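Local coordinates for protein EcmrR transcriptional regulator (PDB 6WL5) that probably senses multiple drugs through its C-terminal GyrI-like domain, here holding cetyl-trimethyl-ammonium, and activates transcription as a MerR-family regulator, at residues Y59-K62 with N68-V71; P34-E39 with G85-Q90; D137-K142 with A146-E151. One frame throughout, in Å; residues are numbered along the deposited sequence.

Contact 1. Residues Y59-K62 with N68-V71; sequences YHDK and NMDV. With 16A (cetyl-trimethyl-ammonium), chain E.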
loop_
_atom_site.group_PDB
_atom_site.type_symbol
_atom_site.label_atom_id
_atom_site.label_comp_id
_atom_site.label_asym_id
_atom_site.label_seq_id
_atom_site.Cartn_x
_atom_site.Cartn_y
_atom_site.Cartn_z
ATOM N N TYR A 59 5.599 0.986 3.016
ATOM C CA TYR A 59 6.956 1.517 2.866
ATOM C C TYR A 59 7.588 1.698 4.243
ATOM O O TYR A 59 7.242 2.634 4.959
ATOM C CB TYR A 59 6.894 2.842 2.111
ATOM C CG TYR A 59 6.643 2.612 0.617
ATOM C CD1 TYR A 59 7.686 2.412 -0.272
ATOM C CD2 TYR A 59 5.343 2.580 0.097
ATOM C CE1 TYR A 59 7.457 2.157 -1.615
ATOM C CE2 TYR A 59 5.105 2.343 -1.253
ATOM C CZ TYR A 59 6.167 2.152 -2.117
ATOM O OH TYR A 59 5.951 1.955 -3.482
ATOM N N HIS A 60 8.522 0.812 4.595
ATOM C CA HIS A 60 9.071 0.712 5.947
ATOM C C HIS A 60 10.338 1.519 6.171
ATOM O O HIS A 60 10.819 1.581 7.319
ATOM C CB HIS A 60 9.346 -0.760 6.264
ATOM C CG HIS A 60 8.103 -1.580 6.444
ATOM N ND1 HIS A 60 7.126 -1.254 7.362
ATOM C CD2 HIS A 60 7.700 -2.735 5.860
ATOM C CE1 HIS A 60 6.176 -2.168 7.340
ATOM N NE2 HIS A 60 6.503 -3.086 6.444
ATOM N N ASP A 61 10.858 2.195 5.155
ATOM C CA ASP A 61 12.075 2.962 5.363
ATOM C C ASP A 61 11.822 4.105 6.331
ATOM O O ASP A 61 10.708 4.594 6.473
ATOM C CB ASP A 61 12.608 3.481 4.040
ATOM C CG ASP A 61 13.356 2.401 3.269
ATOM O OD1 ASP A 61 14.295 1.811 3.845
ATOM O OD2 ASP A 61 12.972 2.132 2.116
ATOM N N LYS A 62 12.872 4.510 7.016
ATOM C CA LYS A 62 12.773 5.563 8.010
ATOM C C LYS A 62 13.005 6.937 7.431
ATOM O O LYS A 62 13.121 7.899 8.188
ATOM C CB LYS A 62 13.799 5.310 9.127
ATOM C CG LYS A 62 13.523 4.024 9.940
ATOM C CD LYS A 62 12.025 3.826 10.192
ATOM C CE LYS A 62 11.643 2.385 10.553
ATOM N NZ LYS A 62 12.409 1.843 11.705
ATOM N N ASN A 68 16.599 1.073 -3.452
ATOM C CA ASN A 68 16.998 0.247 -2.325
ATOM C C ASN A 68 15.967 0.361 -1.194
ATOM O O ASN A 68 16.313 0.574 -0.029
ATOM C CB ASN A 68 18.415 0.622 -1.842
ATOM C CG ASN A 68 19.011 -0.431 -0.974
ATOM O OD1 ASN A 68 18.955 -1.615 -1.305
ATOM N ND2 ASN A 68 19.641 -0.018 0.126
ATOM N N MET A 69 14.683 0.210 -1.546
ATOM C CA MET A 69 13.587 0.429 -0.609
ATOM C C MET A 69 13.188 -0.848 0.112
ATOM O O MET A 69 13.185 -1.944 -0.468
ATOM C CB MET A 69 12.365 0.972 -1.363
ATOM C CG MET A 69 12.598 2.304 -2.030
ATOM S SD MET A 69 11.153 2.824 -2.985
ATOM C CE MET A 69 11.050 1.642 -4.314
ATOM N N ASP A 70 12.806 -0.676 1.390
ATOM C CA ASP A 70 12.237 -1.728 2.230
ATOM C C ASP A 70 10.718 -1.659 2.093
ATOM O O ASP A 70 10.076 -0.749 2.636
ATOM C CB ASP A 70 12.686 -1.532 3.680
ATOM C CG ASP A 70 12.272 -2.673 4.603
ATOM O OD1 ASP A 70 11.482 -3.575 4.214
ATOM O OD2 ASP A 70 12.744 -2.635 5.764
ATOM N N VAL A 71 10.140 -2.623 1.346
ATOM C CA VAL A 71 8.730 -2.600 1.014
ATOM C C VAL A 71 8.099 -3.923 1.390
ATOM O O VAL A 71 8.749 -4.964 1.359
ATOM C CB VAL A 71 8.529 -2.323 -0.495
ATOM C CG1 VAL A 71 8.989 -0.911 -0.807
ATOM C CG2 VAL A 71 9.187 -3.402 -1.405
HETATM C C1 16A E . 9.687 14.831 9.644
HETATM C C2 16A E . 9.731 13.580 8.779
HETATM C C3 16A E . 10.242 13.880 7.373
HETATM C C4 16A E . 9.787 12.871 6.314
HETATM C C5 16A E . 9.445 11.471 6.830
HETATM C C6 16A E . 9.317 10.497 5.664
HETATM C C7 16A E . 9.401 9.027 6.035
HETATM C C8 16A E . 9.499 8.217 4.748
HETATM C C9 16A E . 8.457 7.133 4.718
HETATM C C10 16A E . 8.933 5.838 4.058
HETATM C C11 16A E . 9.459 5.965 2.634
HETATM C C12 16A E . 8.392 6.322 1.608
HETATM C C13 16A E . 8.901 5.920 0.223
HETATM C C14 16A E . 7.762 5.947 -0.778
HETATM C C15 16A E . 8.273 5.768 -2.198
HETATM C C16 16A E . 7.081 5.574 -3.092
HETATM N N1 16A E . 7.431 5.592 -4.522
HETATM C C17 16A E . 8.526 4.667 -4.868
HETATM C C18 16A E . 6.176 5.193 -5.178
HETATM C C19 16A E . 7.694 6.963 -4.968
HETATM O O HOH W 1 10.167 2.028 2.241
HETATM O O HOH W 2 16.131 0.305 2.657
#

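Contact 2. Residues P34-E39 with G85-Q90; sequences PPIGQE and GNIIFQ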
loop_
_atom_site.group_PDB
_atom_site.type_symbol
_atom_site.label_atom_id
_atom_site.label_comp_id
_atom_site.label_asym_id
_atom_site.label_seq_id
_atom_site.Cartn_x
_atom_site.Cartn_y
_atom_site.Cartn_z
ATOM N N PRO A 34 3.045 -10.144 -9.039
ATOM C CA PRO A 34 2.113 -11.161 -9.547
ATOM C C PRO A 34 2.365 -12.543 -8.965
ATOM O O PRO A 34 1.389 -13.247 -8.685
ATOM C CB PRO A 34 2.321 -11.104 -11.068
ATOM C CG PRO A 34 2.688 -9.671 -11.302
ATOM C CD PRO A 34 3.587 -9.303 -10.119
ATOM N N PRO A 35 3.619 -13.013 -8.839
ATOM C CA PRO A 35 3.827 -14.373 -8.312
ATOM C C PRO A 35 3.285 -14.602 -6.909
ATOM O O PRO A 35 3.023 -15.753 -6.525
ATOM C CB PRO A 35 5.357 -14.525 -8.336
ATOM C CG PRO A 35 5.812 -13.639 -9.460
ATOM C CD PRO A 35 4.870 -12.451 -9.410
ATOM N N ILE A 36 3.166 -13.550 -6.108
ATOM C CA ILE A 36 2.792 -13.714 -4.708
ATOM C C ILE A 36 1.384 -14.272 -4.604
ATOM O O ILE A 36 1.130 -15.265 -3.898
ATOM C CB ILE A 36 2.874 -12.358 -3.993
ATOM C CG1 ILE A 36 4.292 -11.809 -4.074
ATOM C CG2 ILE A 36 2.454 -12.509 -2.519
ATOM C CD1 ILE A 36 4.388 -10.393 -3.508
ATOM N N GLY A 37 0.438 -13.612 -5.278
ATOM C CA GLY A 37 -0.930 -14.085 -5.259
ATOM C C GLY A 37 -1.059 -15.479 -5.823
ATOM O O GLY A 37 -1.783 -16.315 -5.283
ATOM N N GLN A 38 -0.355 -15.741 -6.922
ATOM C CA GLN A 38 -0.407 -17.057 -7.535
ATOM C C GLN A 38 0.030 -18.117 -6.536
ATOM O O GLN A 38 -0.612 -19.171 -6.397
ATOM C CB GLN A 38 0.531 -17.070 -8.736
ATOM C CG GLN A 38 0.110 -16.224 -9.948
ATOM C CD GLN A 38 -1.332 -16.475 -10.378
ATOM O OE1 GLN A 38 -2.166 -15.556 -10.361
ATOM N NE2 GLN A 38 -1.632 -17.708 -10.766
ATOM N N GLU A 39 1.128 -17.871 -5.823
ATOM C CA GLU A 39 1.666 -18.938 -4.985
ATOM C C GLU A 39 0.850 -19.112 -3.712
ATOM O O GLU A 39 0.595 -20.248 -3.289
ATOM C CB GLU A 39 3.144 -18.696 -4.671
ATOM C CG GLU A 39 4.094 -18.951 -5.865
ATOM C CD GLU A 39 3.897 -20.306 -6.549
ATOM O OE1 GLU A 39 4.155 -21.351 -5.918
ATOM O OE2 GLU A 39 3.491 -20.333 -7.732
ATOM N N GLY A 85 6.349 -20.331 2.037
ATOM C CA GLY A 85 7.656 -19.722 1.889
ATOM C C GLY A 85 7.739 -18.453 2.702
ATOM O O GLY A 85 7.362 -18.405 3.881
ATOM N N ASN A 86 8.254 -17.403 2.078
ATOM C CA ASN A 86 8.316 -16.104 2.718
ATOM C C ASN A 86 7.035 -15.316 2.535
ATOM O O ASN A 86 7.014 -14.116 2.820
ATOM C CB ASN A 86 9.515 -15.317 2.204
ATOM C CG ASN A 86 10.824 -15.965 2.580
ATOM O OD1 ASN A 86 11.686 -16.191 1.723
ATOM N ND2 ASN A 86 10.974 -16.299 3.864
ATOM N N ILE A 87 5.965 -15.956 2.070
ATOM C CA ILE A 87 4.651 -15.323 2.051
ATOM C C ILE A 87 3.977 -15.627 3.380
ATOM O O ILE A 87 3.716 -16.793 3.711
ATOM C CB ILE A 87 3.792 -15.800 0.877
ATOM C CG1 ILE A 87 4.526 -15.563 -0.439
ATOM C CG2 ILE A 87 2.468 -15.011 0.866
ATOM C CD1 ILE A 87 3.766 -16.037 -1.624
ATOM N N ILE A 88 3.674 -14.585 4.135
ATOM C CA ILE A 88 3.209 -14.758 5.501
ATOM C C ILE A 88 1.878 -14.038 5.729
ATOM O O ILE A 88 1.623 -12.963 5.171
ATOM C CB ILE A 88 4.293 -14.322 6.519
ATOM C CG1 ILE A 88 4.490 -12.827 6.423
ATOM C CG2 ILE A 88 5.620 -15.069 6.297
ATOM C CD1 ILE A 88 3.655 -12.113 7.429
ATOM N N PHE A 89 1.024 -14.660 6.527
ATOM C CA PHE A 89 -0.209 -14.046 6.992
ATOM C C PHE A 89 0.049 -13.292 8.299
ATOM O O PHE A 89 0.762 -13.770 9.188
ATOM C CB PHE A 89 -1.269 -15.131 7.180
ATOM C CG PHE A 89 -1.761 -15.706 5.888
ATOM C CD1 PHE A 89 -1.067 -16.726 5.259
ATOM C CD2 PHE A 89 -2.908 -15.216 5.295
ATOM C CE1 PHE A 89 -1.507 -17.253 4.042
ATOM C CE2 PHE A 89 -3.368 -15.739 4.090
ATOM C CZ PHE A 89 -2.667 -16.767 3.468
ATOM N N GLN A 90 -0.496 -12.085 8.383
ATOM C CA GLN A 90 -0.348 -11.248 9.561
ATOM C C GLN A 90 -1.538 -10.299 9.651
ATOM O O GLN A 90 -2.275 -10.086 8.683
ATOM C CB GLN A 90 0.991 -10.499 9.534
ATOM C CG GLN A 90 1.099 -9.489 8.423
ATOM C CD GLN A 90 2.408 -8.724 8.451
ATOM O OE1 GLN A 90 2.722 -8.002 9.422
ATOM N NE2 GLN A 90 3.164 -8.841 7.379
#

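Contact 3. Residues D137-K142 with A146-E151; sequences DGIWNK and AEWMTE. With 16A (cetyl-trimethyl-ammonium), chain G; 16A (cetyl-trimethyl-ammonium), chain F.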
loop_
_atom_site.group_PDB
_atom_site.type_symbol
_atom_site.label_atom_id
_atom_site.label_comp_id
_atom_site.label_asym_id
_atom_site.label_seq_id
_atom_site.Cartn_x
_atom_site.Cartn_y
_atom_site.Cartn_z
ATOM N N ASP A 137 -7.426 1.174 -8.979
ATOM C CA ASP A 137 -7.532 1.015 -10.423
ATOM C C ASP A 137 -6.149 1.123 -11.062
ATOM O O ASP A 137 -5.298 1.896 -10.613
ATOM C CB ASP A 137 -8.455 2.092 -10.991
ATOM C CG ASP A 137 -9.900 1.960 -10.516
ATOM O OD1 ASP A 137 -10.386 0.836 -10.243
ATOM O OD2 ASP A 137 -10.520 3.030 -10.403
ATOM N N GLY A 138 -5.912 0.304 -12.067
ATOM C CA GLY A 138 -4.589 0.215 -12.664
ATOM C C GLY A 138 -4.660 -0.637 -13.918
ATOM O O GLY A 138 -5.739 -0.841 -14.475
ATOM N N ILE A 139 -3.510 -1.184 -14.321
ATOM C CA ILE A 139 -3.420 -1.917 -15.589
ATOM C C ILE A 139 -4.305 -3.160 -15.609
ATOM O O ILE A 139 -4.624 -3.664 -16.695
ATOM C CB ILE A 139 -1.945 -2.214 -15.908
ATOM C CG1 ILE A 139 -1.780 -2.491 -17.413
ATOM C CG2 ILE A 139 -1.415 -3.363 -15.018
ATOM C CD1 ILE A 139 -0.388 -2.531 -17.863
ATOM N N TRP A 140 -4.682 -3.688 -14.432
ATOM C CA TRP A 140 -5.596 -4.825 -14.328
ATOM C C TRP A 140 -7.022 -4.524 -14.789
ATOM O O TRP A 140 -7.745 -5.473 -15.117
ATOM C CB TRP A 140 -5.598 -5.334 -12.895
ATOM C CG TRP A 140 -5.787 -4.227 -11.846
ATOM C CD1 TRP A 140 -6.976 -3.788 -11.298
ATOM C CD2 TRP A 140 -4.763 -3.453 -11.231
ATOM N NE1 TRP A 140 -6.730 -2.770 -10.379
ATOM C CE2 TRP A 140 -5.384 -2.562 -10.321
ATOM C CE3 TRP A 140 -3.375 -3.413 -11.366
ATOM C CZ2 TRP A 140 -4.658 -1.666 -9.538
ATOM C CZ3 TRP A 140 -2.670 -2.503 -10.598
ATOM C CH2 TRP A 140 -3.305 -1.667 -9.677
ATOM N N ASN A 141 -7.454 -3.255 -14.770
ATOM C CA ASN A 141 -8.823 -2.927 -15.088
ATOM C C ASN A 141 -9.043 -1.696 -15.953
ATOM O O ASN A 141 -10.164 -1.530 -16.451
ATOM C CB ASN A 141 -9.718 -2.877 -13.842
ATOM C CG ASN A 141 -9.382 -1.757 -12.892
ATOM O OD1 ASN A 141 -8.353 -1.105 -13.012
ATOM N ND2 ASN A 141 -10.246 -1.557 -11.938
ATOM N N LYS A 142 -8.019 -0.886 -16.220
ATOM C CA LYS A 142 -8.162 0.329 -17.017
ATOM C C LYS A 142 -6.926 0.486 -17.886
ATOM O O LYS A 142 -5.818 0.622 -17.370
ATOM C CB LYS A 142 -8.299 1.541 -16.096
ATOM C CG LYS A 142 -9.552 1.467 -15.226
ATOM C CD LYS A 142 -10.312 2.719 -14.976
ATOM C CE LYS A 142 -11.462 2.400 -14.016
ATOM N NZ LYS A 142 -12.686 2.011 -14.760
ATOM N N ALA A 146 -4.479 7.356 -17.428
ATOM C CA ALA A 146 -4.895 8.557 -16.711
ATOM C C ALA A 146 -5.971 8.263 -15.667
ATOM O O ALA A 146 -6.159 9.064 -14.724
ATOM C CB ALA A 146 -5.443 9.579 -17.693
ATOM N N GLU A 147 -6.648 7.117 -15.789
ATOM C CA GLU A 147 -7.705 6.722 -14.879
ATOM C C GLU A 147 -7.261 5.750 -13.793
ATOM O O GLU A 147 -8.081 5.335 -12.974
ATOM C CB GLU A 147 -8.879 6.148 -15.652
ATOM C CG GLU A 147 -9.554 7.206 -16.576
ATOM C CD GLU A 147 -10.033 8.499 -15.835
ATOM O OE1 GLU A 147 -10.445 8.472 -14.637
ATOM O OE2 GLU A 147 -10.009 9.578 -16.466
ATOM N N TRP A 148 -5.978 5.431 -13.717
ATOM C CA TRP A 148 -5.505 4.676 -12.563
ATOM C C TRP A 148 -5.710 5.470 -11.267
ATOM O O TRP A 148 -5.729 6.711 -11.253
ATOM C CB TRP A 148 -4.040 4.350 -12.740
ATOM C CG TRP A 148 -3.776 3.449 -13.896
ATOM C CD1 TRP A 148 -4.684 2.897 -14.796
ATOM C CD2 TRP A 148 -2.489 2.981 -14.286
ATOM N NE1 TRP A 148 -4.014 2.089 -15.687
ATOM C CE2 TRP A 148 -2.668 2.140 -15.408
ATOM C CE3 TRP A 148 -1.184 3.194 -13.787
ATOM C CZ2 TRP A 148 -1.584 1.517 -16.046
ATOM C CZ3 TRP A 148 -0.110 2.591 -14.420
ATOM C CH2 TRP A 148 -0.319 1.740 -15.526
ATOM N N MET A 149 -5.906 4.745 -10.171
ATOM C CA MET A 149 -6.235 5.354 -8.887
ATOM C C MET A 149 -5.524 4.576 -7.799
ATOM O O MET A 149 -5.734 3.361 -7.645
ATOM C CB MET A 149 -7.754 5.339 -8.671
ATOM C CG MET A 149 -8.161 5.660 -7.273
ATOM S SD MET A 149 -9.937 5.748 -7.046
ATOM C CE MET A 149 -10.231 7.153 -8.088
ATOM N N THR A 150 -4.717 5.295 -7.019
ATOM C CA THR A 150 -3.884 4.755 -5.953
ATOM C C THR A 150 -4.037 5.692 -4.778
ATOM O O THR A 150 -3.832 6.906 -4.916
ATOM C CB THR A 150 -2.421 4.726 -6.415
ATOM O OG1 THR A 150 -2.309 4.084 -7.700
ATOM C CG2 THR A 150 -1.513 3.985 -5.466
ATOM N N GLU A 151 -4.391 5.146 -3.625
ATOM C CA GLU A 151 -4.549 5.966 -2.443
ATOM C C GLU A 151 -3.307 5.877 -1.576
ATOM O O GLU A 151 -2.862 4.776 -1.227
ATOM C CB GLU A 151 -5.798 5.602 -1.633
ATOM C CG GLU A 151 -5.977 6.530 -0.437
ATOM C CD GLU A 151 -7.332 6.437 0.215
ATOM O OE1 GLU A 151 -8.312 7.025 -0.310
ATOM O OE2 GLU A 151 -7.415 5.776 1.268
HETATM C C1 16A G . -3.394 -10.996 -12.047
HETATM C C2 16A G . -4.664 -10.512 -11.354
HETATM C C3 16A G . -4.586 -9.012 -11.071
HETATM C C4 16A G . -5.761 -8.354 -10.338
HETATM C C5 16A G . -7.107 -9.072 -10.416
HETATM C C6 16A G . -8.368 -8.191 -10.308
HETATM C C7 16A G . -8.303 -7.016 -11.282
HETATM C C8 16A G . -9.582 -6.504 -11.934
HETATM C C9 16A G . -10.260 -5.306 -11.261
HETATM C C10 16A G . -10.320 -5.340 -9.734
HETATM C C11 16A G . -10.162 -3.913 -9.215
HETATM C C1 16A F . 1.461 -7.737 -22.431
HETATM C C2 16A F . 1.423 -6.586 -21.465
HETATM C C3 16A F . 1.620 -7.233 -20.107
HETATM C C4 16A F . 0.962 -6.399 -19.045
HETATM C C5 16A F . 1.037 -7.166 -17.748
HETATM C C6 16A F . -0.137 -6.804 -16.882
HETATM C C7 16A F . -0.084 -7.588 -15.603
HETATM C C8 16A F . -1.138 -7.120 -14.651
HETATM C C9 16A F . -1.095 -7.920 -13.362
HETATM C C10 16A F . -1.724 -7.092 -12.271
HETATM C C11 16A F . -1.344 -7.489 -10.839
HETATM C C12 16A F . -1.849 -6.290 -10.025
HETATM C C13 16A F . -1.857 -6.408 -8.507
HETATM C C14 16A F . -2.767 -5.360 -7.809
HETATM C C15 16A F . -4.057 -6.033 -7.358
HETATM C C16 16A F . -5.372 -5.562 -7.974
HETATM N N1 16A F . -6.403 -5.312 -6.944
HETATM C C17 16A F . -6.208 -3.998 -6.322
HETATM C C18 16A F . -7.696 -5.338 -7.632
HETATM C C19 16A F . -6.447 -6.305 -5.861
HETATM O O HOH W 3 -3.107 1.621 -8.764
HETATM O O HOH W 4 -10.541 5.175 -12.012
#

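Contact 1. Residues Y59-K62 with N68-V71
Two hydrogen bonds of nearly equal length tie His60 and Asp61 to Asp70 where strand 55-59 runs out beside the start of strand 69-77. His60 N gives its hydrogen to Asp70 O at 2.9 Å, almost head-on to the carbonyl. In return Asp70 N donates to Asp61 OD2, also at 2.9 Å, entering from above the carboxylate plane, so a side-chain oxygen serves where the strand pairing has ended. Two waters complete the polar seam: one donates to both Asp61 OD2 and Asp70 O and accepts from Asp61 N, the other bridges Asp61 OD1 and Asn68 O. The two carboxylates are turned 76° apart, and that of Asp70 is salt-bridged by its OD1 to Arg20.

The rest of the contact is largely apolar. Tyr59 and Val71, an antiparallel non-hydrogen-bonded pair, lie side by side, with Val71 CG1 3.5 Å from Tyr59 CE1. Met69 SD sits at the edge of the Tyr59 ring, 5.3 Å from the centroid of that ring, a Met-aromatic contact. With CG anti to its own carbonyl carbon (chi1 -75°), the Tyr59 ring lies along the cetyl-trimethyl-ammonium chain, whose C14 rests over one face, 3.6 Å from Tyr59 CD1. The ring's hydroxyl is hydrogen-bonded to Glu133. With an alanine here, the alkyl chain would probably lose its aromatic wall, Met69 SD its ring and Glu133 its hydroxyl partner.

Met69 SD also approaches ligand C17, a methyl of the head group, at 3.7 Å, and Asp61 O touches C10 of the ligand chain at 3.2 Å. The Asp61 carboxylate and two waters thus hold the loop to the strand, while tyrosine and methionine offer a polarisable surface, consistent with binding a long-chain quaternary ammonium compound.

Contact 2. Residues P34-E39 with G85-Q90
Ile36 and Ile87 make the central touch between helix 34-43 and the residues leading into strand 88-103. Just before Ile36, Pro35 O accepts the backbone hydrogen of Glu39 N, an intrahelical bond that spans the touching residues. Ile36 meets the other segment with its branch methyl: CG2 lies 3.9 Å from Ile87 CD1, and the two side chains pass each other at a slant. CG1 of Ile36 stands beside the backbone N, anti to the carbonyl carbon (chi1 -60°), which leaves CG2 to meet Ile87; the side chain as a whole also packs on Tyr17, Phe21 and Phe73 of the sheet.

The carbonyl of the same residue is touched too, Ile36 O standing 3.6 Å from Ile87 CD1. Further along the helix, Glu39 adds its beta carbon, 4.1 Å from Ile87 CD1, while its carboxylate forms a salt bridge with Lys42. Ile87 CD1 therefore ends against one turn of helix, reached through an extended side chain (chi2 178°).

No hydrogen bond joins the two segments. Val40, the next residue of the helix, touches both Ile87 and Phe89, so Ile87 and Phe89, two residues apart, share this helical surface. Such an arrangement is that of a helix laid against an antiparallel sheet, here within the GyrI-like small-molecule binding domain.

Contact 3. Residues D137-K142 with A146-E151
Asp137 and Met149 exchange backbone hydrogen bonds as an antiparallel hydrogen-bonded pair, Met149 N reaching Asp137 O at 2.9 Å and Asp137 N reaching Met149 O at 3.1 Å. Beyond this pair the indole of Trp148 takes over: its NE1 donates to Lys142 O at 2.9 Å, with the oxygen close to the ring plane, and so fastens the far end of the loop. Asn141 braces the loop from within. Its ND2 gives a hydrogen to Asp137 OD1 from above the carboxylate plane, and its OD1 receives Gly138 N at a nearly straight 169°. Gly138 O in turn accepts from both Asn141 N and Lys142 N. Water extends the network, one molecule donating to Asp137 OD2 and Glu147 O, another to Asp137 O and Thr150 OG1.

Packing centres on the Trp148 face. Gly138 CA stands 3.5 Å from the centroid of the Trp148 five-membered ring, only 12° off the normal, a CH-pi contact. Ile139 CB follows at 3.8 Å from Trp148 CZ2, while Lys142 CD lies against Glu147 CB. In the other tryptophan, Trp140, CG lies between the backbone N and the carbonyl carbon (chi1 49°), which brings the ring over Gly138; Gly138 N lies against one face, and the opposite face receives C16 of one cetyl-trimethyl-ammonium. A beta carbon on Gly138 would collide with Trp140 CH2. A second ligand molecule passes Trp140 CD1, its C7 at 3.5 Å, and continues along Asn141.

The loop thus links strand 132-137 to strand 149-158. Strand 88-103 pairs with the latter and touches Met149. Separately, the ring of Trp148 meets that of Tyr106.

In the fold
All three contacts reach one antiparallel sheet but differ in burial and chemistry. Contact 2 is the buried one, a helix-to-sheet meeting of aliphatic groups without a hydrogen bond between its segments. Contact 3 lies at the surface and contact 1 is partly buried; both span connections between strands and mix backbone bonds, waters and aromatic rings that face cetyl-trimethyl-ammonium. In contact 1 a carboxylate carries the bonding on beyond the strand pair, in contact 3 an indole N-H. These two sit on opposite sides of the chain's centre, about 23 Å apart between centres, and contact different ligand molecules. Contacts 2 and 3 are related through neighbouring strands 88-103 and 149-158; contact 1 is nested within the loop that contact 2 closes.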